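Local coordinates for protein 1-deoxy-D-xylulose 5-phosphate reductoisomerase (Zymomonas mobilis, PDB 1R0K) that catalyses the NADPH-dependent rearrangement and reduction of 1-deoxy-D-xylulose 5-phosphate to 2-C-methyl-D-erythritol 4-phosphate in isoprenoid biosynthesis, at residues A46-K50 with A71-V77; I102-L107 with N124-L128; V149-H153 with K218-E224. All blocks are in the same frame, centred on the assembly; numbering follows the deposited sequence.

Contact 1: A46-K50 with A71-V77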
# COMPACT_ATOMS: atom_id res chain seq x y z
N ALA B 46 23.63 28.88 -9.83
CA ALA B 46 24.65 29.49 -9.00
C ALA B 46 24.22 29.70 -7.55
O ALA B 46 24.96 29.37 -6.63
CB ALA B 46 25.09 30.82 -9.60
N ASP B 47 23.03 30.25 -7.35
CA ASP B 47 22.54 30.48 -6.00
C ASP B 47 22.46 29.17 -5.22
O ASP B 47 22.93 29.09 -4.09
CB ASP B 47 21.17 31.15 -6.03
CG ASP B 47 21.26 32.61 -6.42
OD1 ASP B 47 22.17 33.30 -5.91
OD2 ASP B 47 20.41 33.06 -7.22
N ALA B 48 21.87 28.15 -5.84
CA ALA B 48 21.74 26.84 -5.20
C ALA B 48 23.11 26.27 -4.87
O ALA B 48 23.33 25.74 -3.78
CB ALA B 48 20.99 25.89 -6.12
N ALA B 49 24.04 26.38 -5.81
CA ALA B 49 25.39 25.87 -5.62
C ALA B 49 26.07 26.54 -4.44
O ALA B 49 26.68 25.88 -3.60
CB ALA B 49 26.21 26.08 -6.89
N LYS B 50 25.97 27.86 -4.37
CA LYS B 50 26.58 28.61 -3.29
C LYS B 50 25.93 28.32 -1.94
O LYS B 50 26.62 28.21 -0.93
CB LYS B 50 26.53 30.12 -3.60
CG LYS B 50 27.44 30.52 -4.75
CD LYS B 50 27.51 32.02 -4.94
CE LYS B 50 26.21 32.58 -5.48
NZ LYS B 50 26.35 34.04 -5.72
N ALA B 71 29.01 34.48 -11.72
CA ALA B 71 28.07 34.29 -10.63
C ALA B 71 28.71 33.59 -9.44
O ALA B 71 28.34 33.83 -8.29
CB ALA B 71 26.87 33.49 -11.11
N LEU B 72 29.69 32.73 -9.71
CA LEU B 72 30.37 31.99 -8.66
C LEU B 72 31.64 32.66 -8.16
O LEU B 72 32.29 32.16 -7.24
CB LEU B 72 30.70 30.57 -9.16
CG LEU B 72 29.50 29.71 -9.56
CD1 LEU B 72 29.98 28.35 -10.04
CD2 LEU B 72 28.56 29.55 -8.37
N ALA B 73 32.00 33.78 -8.76
CA ALA B 73 33.20 34.50 -8.35
C ALA B 73 33.14 34.80 -6.85
O ALA B 73 32.12 35.29 -6.35
CB ALA B 73 33.34 35.79 -9.15
N GLY B 74 34.23 34.51 -6.14
CA GLY B 74 34.27 34.77 -4.72
C GLY B 74 33.95 33.56 -3.86
O GLY B 74 34.24 33.54 -2.67
N SER B 75 33.34 32.55 -4.48
CA SER B 75 32.98 31.33 -3.76
C SER B 75 34.01 30.23 -4.02
O SER B 75 35.04 30.46 -4.65
CB SER B 75 31.60 30.84 -4.21
OG SER B 75 31.63 30.37 -5.54
N SER B 76 33.70 29.03 -3.54
CA SER B 76 34.59 27.89 -3.71
C SER B 76 33.94 26.86 -4.63
O SER B 76 34.38 25.71 -4.70
CB SER B 76 34.91 27.27 -2.35
OG SER B 76 33.73 27.10 -1.58
N VAL B 77 32.88 27.27 -5.32
CA VAL B 77 32.17 26.40 -6.24
C VAL B 77 32.84 26.38 -7.61
O VAL B 77 33.02 27.42 -8.23
CB VAL B 77 30.71 26.86 -6.43
CG1 VAL B 77 29.99 25.90 -7.37
CG2 VAL B 77 30.00 26.93 -5.09

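Contact 2: I102-L107 with N124-L128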
# COMPACT_ATOMS: atom_id res chain seq x y z
N ILE B 102 16.10 16.45 -18.53
CA ILE B 102 15.11 15.89 -19.45
C ILE B 102 15.61 15.75 -20.89
O ILE B 102 16.60 16.37 -21.28
CB ILE B 102 13.82 16.75 -19.47
CG1 ILE B 102 14.09 18.09 -20.16
CG2 ILE B 102 13.34 16.99 -18.05
CD1 ILE B 102 12.84 18.94 -20.34
N GLY B 103 14.92 14.90 -21.65
CA GLY B 103 15.27 14.69 -23.05
C GLY B 103 16.44 13.75 -23.27
O GLY B 103 17.04 13.25 -22.32
N CYS B 104 16.76 13.50 -24.53
CA CYS B 104 17.87 12.62 -24.86
C CYS B 104 19.16 13.26 -24.38
O CYS B 104 20.17 12.58 -24.23
CB CYS B 104 17.94 12.39 -26.38
SG CYS B 104 16.67 11.27 -27.01
N ALA B 105 19.11 14.56 -24.11
CA ALA B 105 20.29 15.28 -23.64
C ALA B 105 20.71 14.84 -22.24
O ALA B 105 21.79 15.18 -21.77
CB ALA B 105 20.02 16.78 -23.66
N GLY B 106 19.85 14.07 -21.58
CA GLY B 106 20.18 13.62 -20.24
C GLY B 106 20.63 12.17 -20.20
O GLY B 106 21.08 11.69 -19.16
N LEU B 107 20.52 11.47 -21.33
CA LEU B 107 20.90 10.06 -21.40
C LEU B 107 22.35 9.76 -20.99
O LEU B 107 22.60 8.87 -20.16
CB LEU B 107 20.65 9.51 -22.81
CG LEU B 107 19.19 9.39 -23.26
CD1 LEU B 107 19.15 8.86 -24.69
CD2 LEU B 107 18.43 8.45 -22.33
N ASN B 124 14.50 11.28 -15.43
CA ASN B 124 14.61 11.35 -16.89
C ASN B 124 13.82 10.20 -17.52
O ASN B 124 14.06 9.03 -17.21
CB ASN B 124 16.08 11.27 -17.32
CG ASN B 124 16.25 11.16 -18.83
OD1 ASN B 124 16.23 10.06 -19.39
ND2 ASN B 124 16.41 12.29 -19.50
N LYS B 125 12.88 10.53 -18.41
CA LYS B 125 12.04 9.52 -19.05
C LYS B 125 12.65 8.79 -20.24
O LYS B 125 12.39 7.60 -20.44
CB LYS B 125 10.71 10.16 -19.48
CG LYS B 125 9.93 10.78 -18.33
CD LYS B 125 8.67 11.47 -18.83
CE LYS B 125 7.84 12.02 -17.68
NZ LYS B 125 8.55 13.10 -16.96
N GLU B 126 13.45 9.48 -21.05
CA GLU B 126 14.06 8.85 -22.21
C GLU B 126 14.92 7.65 -21.82
O GLU B 126 15.03 6.68 -22.58
CB GLU B 126 14.93 9.86 -22.98
CG GLU B 126 14.17 10.91 -23.78
CD GLU B 126 13.41 11.90 -22.90
OE1 GLU B 126 13.80 12.09 -21.73
OE2 GLU B 126 12.44 12.50 -23.40
N SER B 127 15.51 7.71 -20.63
CA SER B 127 16.35 6.63 -20.14
C SER B 127 15.67 5.27 -20.24
O SER B 127 16.29 4.30 -20.67
CB SER B 127 16.76 6.89 -18.69
OG SER B 127 17.63 8.01 -18.61
N LEU B 128 14.40 5.18 -19.86
CA LEU B 128 13.70 3.90 -19.91
C LEU B 128 12.76 3.77 -21.10
O LEU B 128 12.48 2.67 -21.57
CB LEU B 128 12.94 3.66 -18.61
CG LEU B 128 13.84 3.65 -17.37
CD1 LEU B 128 13.02 3.34 -16.13
CD2 LEU B 128 14.95 2.63 -17.56
O HOH W 1 11.77 14.76 -22.13

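Contact 3: V149-H153 with K218-E224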
# COMPACT_ATOMS: atom_id res chain seq x y z
N VAL B 149 11.50 8.08 -9.76
CA VAL B 149 11.01 9.30 -9.13
C VAL B 149 9.57 9.71 -9.45
O VAL B 149 8.86 10.21 -8.58
CB VAL B 149 11.93 10.48 -9.49
CG1 VAL B 149 11.34 11.80 -8.98
CG2 VAL B 149 13.31 10.25 -8.87
N ASP B 150 9.13 9.49 -10.68
CA ASP B 150 7.78 9.89 -11.07
C ASP B 150 6.68 9.22 -10.23
O ASP B 150 6.83 8.08 -9.78
CB ASP B 150 7.58 9.66 -12.57
CG ASP B 150 8.46 10.58 -13.41
OD1 ASP B 150 8.92 11.62 -12.88
OD2 ASP B 150 8.67 10.29 -14.61
N SER B 151 5.59 9.94 -10.04
CA SER B 151 4.46 9.50 -9.22
C SER B 151 3.97 8.07 -9.32
O SER B 151 3.87 7.39 -8.30
CB SER B 151 3.26 10.43 -9.41
OG SER B 151 3.58 11.74 -8.98
N GLU B 152 3.64 7.62 -10.52
CA GLU B 152 3.14 6.27 -10.69
C GLU B 152 4.21 5.21 -10.41
O GLU B 152 3.96 4.22 -9.73
CB GLU B 152 2.60 6.07 -12.10
CG GLU B 152 1.36 6.90 -12.45
CD GLU B 152 1.67 8.34 -12.81
OE1 GLU B 152 2.85 8.68 -13.08
OE2 GLU B 152 0.72 9.15 -12.83
N HIS B 153 5.40 5.43 -10.95
CA HIS B 153 6.48 4.47 -10.77
C HIS B 153 6.92 4.37 -9.33
O HIS B 153 7.20 3.27 -8.85
CB HIS B 153 7.67 4.85 -11.65
CG HIS B 153 7.33 4.88 -13.11
ND1 HIS B 153 7.86 5.81 -13.97
CD2 HIS B 153 6.50 4.11 -13.85
CE1 HIS B 153 7.37 5.62 -15.18
NE2 HIS B 153 6.54 4.59 -15.13
N LYS B 218 0.73 8.32 -20.64
CA LYS B 218 0.44 7.05 -19.98
C LYS B 218 1.09 5.89 -20.70
O LYS B 218 1.53 4.93 -20.07
CB LYS B 218 -1.06 6.79 -19.89
CG LYS B 218 -1.73 7.45 -18.70
CD LYS B 218 -1.10 7.00 -17.39
CE LYS B 218 -1.26 8.09 -16.36
NZ LYS B 218 -0.66 7.77 -15.06
N GLY B 219 1.12 5.96 -22.03
CA GLY B 219 1.73 4.90 -22.81
C GLY B 219 3.21 4.83 -22.51
O GLY B 219 3.78 3.75 -22.38
N LEU B 220 3.84 6.00 -22.39
CA LEU B 220 5.27 6.06 -22.10
C LEU B 220 5.53 5.55 -20.68
O LEU B 220 6.54 4.89 -20.42
CB LEU B 220 5.78 7.49 -22.26
CG LEU B 220 5.54 8.07 -23.66
CD1 LEU B 220 5.99 9.52 -23.71
CD2 LEU B 220 6.30 7.25 -24.69
N GLU B 221 4.62 5.87 -19.77
CA GLU B 221 4.75 5.42 -18.39
C GLU B 221 4.69 3.90 -18.33
O GLU B 221 5.38 3.27 -17.54
CB GLU B 221 3.63 6.03 -17.54
CG GLU B 221 3.92 7.46 -17.13
CD GLU B 221 2.74 8.12 -16.46
OE1 GLU B 221 1.97 7.42 -15.78
OE2 GLU B 221 2.59 9.36 -16.60
N LEU B 222 3.85 3.31 -19.18
CA LEU B 222 3.72 1.86 -19.22
C LEU B 222 5.03 1.24 -19.67
O LEU B 222 5.48 0.23 -19.13
CB LEU B 222 2.61 1.47 -20.20
CG LEU B 222 2.45 -0.03 -20.46
CD1 LEU B 222 2.12 -0.76 -19.17
CD2 LEU B 222 1.36 -0.23 -21.50
N ILE B 223 5.64 1.86 -20.68
CA ILE B 223 6.90 1.36 -21.20
C ILE B 223 7.96 1.42 -20.11
O ILE B 223 8.67 0.45 -19.88
CB ILE B 223 7.34 2.17 -22.43
CG1 ILE B 223 6.37 1.91 -23.58
CG2 ILE B 223 8.77 1.79 -22.83
CD1 ILE B 223 6.63 2.75 -24.81
N GLU B 224 8.04 2.56 -19.43
CA GLU B 224 9.01 2.72 -18.35
C GLU B 224 8.79 1.70 -17.25
O GLU B 224 9.74 1.11 -16.73
CB GLU B 224 8.90 4.11 -17.74
CG GLU B 224 9.24 5.25 -18.67
CD GLU B 224 9.04 6.59 -17.99
OE1 GLU B 224 7.90 7.10 -17.99
OE2 GLU B 224 10.03 7.12 -17.43
O HOH W 2 6.58 9.03 -15.50
O HOH W 3 10.60 8.69 -15.24
O HOH W 4 0.88 10.62 -15.33

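Contact 1: A46-K50 with A71-V77
Ala46 and Ala71 bring their CA atoms to 6.1 Å, and Lys50 faces Val77 one helical turn further on, so that helix 42-51 is met first by helix 65-72 and then by the chain returning from it. Small residues permit this closeness: the CB atoms of Ala46 and Ala71 lie 3.5 Å apart. Leu72 pushes its CD2 branch in beside them, meeting Ala46 CB and, at 3.9 Å, the CG methylene of Lys50. Further along the helix, Val77 sets CG1 against Ala49 CB at 3.8 Å, while CG2 rests over the Ala49 carbonyl. Lys50 starts out past Leu72 and then bends at chi3 (-70°), which turns its amine back to Ala71 O; NZ donates to that oxygen at 3.3 Å, nearly end-on to the carbonyl (159°). The return path is a type II beta turn from Leu72 to Ser75, with Gly74 supplying the positive phi. Leu72 O accepts hydrogen bonds from both Ser75 N and Ser75 OG, the latter 2.6 Å long. Ala57 of strand 56-59 underlies Ala49, Leu72 and Val77. Neighbouring helices packed through alanines over a parallel sheet belong to the Rossmann-type fold of the NADPH-binding domain.

Contact 2: I102-L107 with N124-L128
Asn124 donates from ND2 to Gly103 O at 3.0 Å, with the acceptor almost in its amide plane, joining loop 102-107 to the start of helix 126-129. Glu126 lies alongside: its chain bends at chi2 (68°) and lays the carboxylate over the Gly103 backbone, with CD 3.4 Å from Gly103 CA. The bond from Gly103 N to Glu126 OE1 is weak, bent to 121°, and a water that donates to OE2 is also bonded, weakly, to Gly103 N. On the inner side, Leu107 presses its CD2 methyl onto the start of the helix, 3.5 Å from Ser127 N. A second shell fixes the amide. Asn124 OD1 accepts Ser127 N at 2.8 Å, a capping bond, and also the Ser127 hydroxyl from above the carbonyl plane, while ND2 has another acceptor in Ile101 O. Gly103 O in turn takes Gly106 N on the face opposite to Asn124. A leucine at Asn124 would probably leave Gly103 O with one donor fewer and Ser127 N without its cap, the helix start and the glycine loop less firmly joined. With donors on one side and acceptors on the other, the amide cannot flip without losing bonds, consistent with a pre-set group at a position predicted, like Glu126, to bind NADPH.

Contact 3: V149-H153 with K218-E224
His153 fits closely against helix 216-229, its NE2 donating to Glu221 O at 3.0 Å in a nearly straight bond (167°) that lies close to the ring plane. The neighbouring CE1 is pressed on Glu224, 3.3 Å from its CB, and Glu224 OE1 comes to the ring edge, the carboxylate standing almost perpendicular to the imidazole (87°). Also close-set is the salt-bridge network of Glu152, Lys218 and Glu221. Lys218 bends at chi2 (-58°), and its NZ reaches Glu221 OE1 at 2.7 Å on the syn side; in its second salt bridge, to Glu152 OE2 at 3.0 Å, the hydrogen bond is weak, and Thr174 O takes a further one. The amine thus ties together two acidic chains, Glu152 OE1 lying 3.1 Å from Glu221 OE1. By contrast, Asp150 comes no nearer than 4.5 Å, OD2 to Glu224 OE2. Two waters bridge Asp150 OD2 and Glu224, one of them bonding Glu224 only weakly. A third water joins Glu152 OE2 to Glu221 OE2. Such a cluster of carboxylates, with Asp150, Glu152 and Glu221 predicted as manganese ligands and Lys218 as a substrate contact, is consistent with the divalent-metal and substrate site of this reductoisomerase.

All three contacts are partly buried, but contact 1 is peripheral, its centre about 29 Å from the centre of the chain, whereas the centres of contacts 2 and 3 lie about 8 and 7 Å from it. Contacts 1 and 2 both belong to the nucleotide-binding domain, yet they differ in kind: alanine packing of crossover helices in the former, polar bonding beyond strands 96-99 and 119-122 in the latter. Contact 3 follows strand 145-148 at the sheet's edge; its chemistry is that of the carboxylates, lysine and waters of the predicted metal and substrate site. Contacts 2 and 3 adjoin, Lys125 CE lying 3.6 Å from Asp150 OD2, a predicted substrate-binding lysine beside a predicted manganese ligand; contact 1 touches neither.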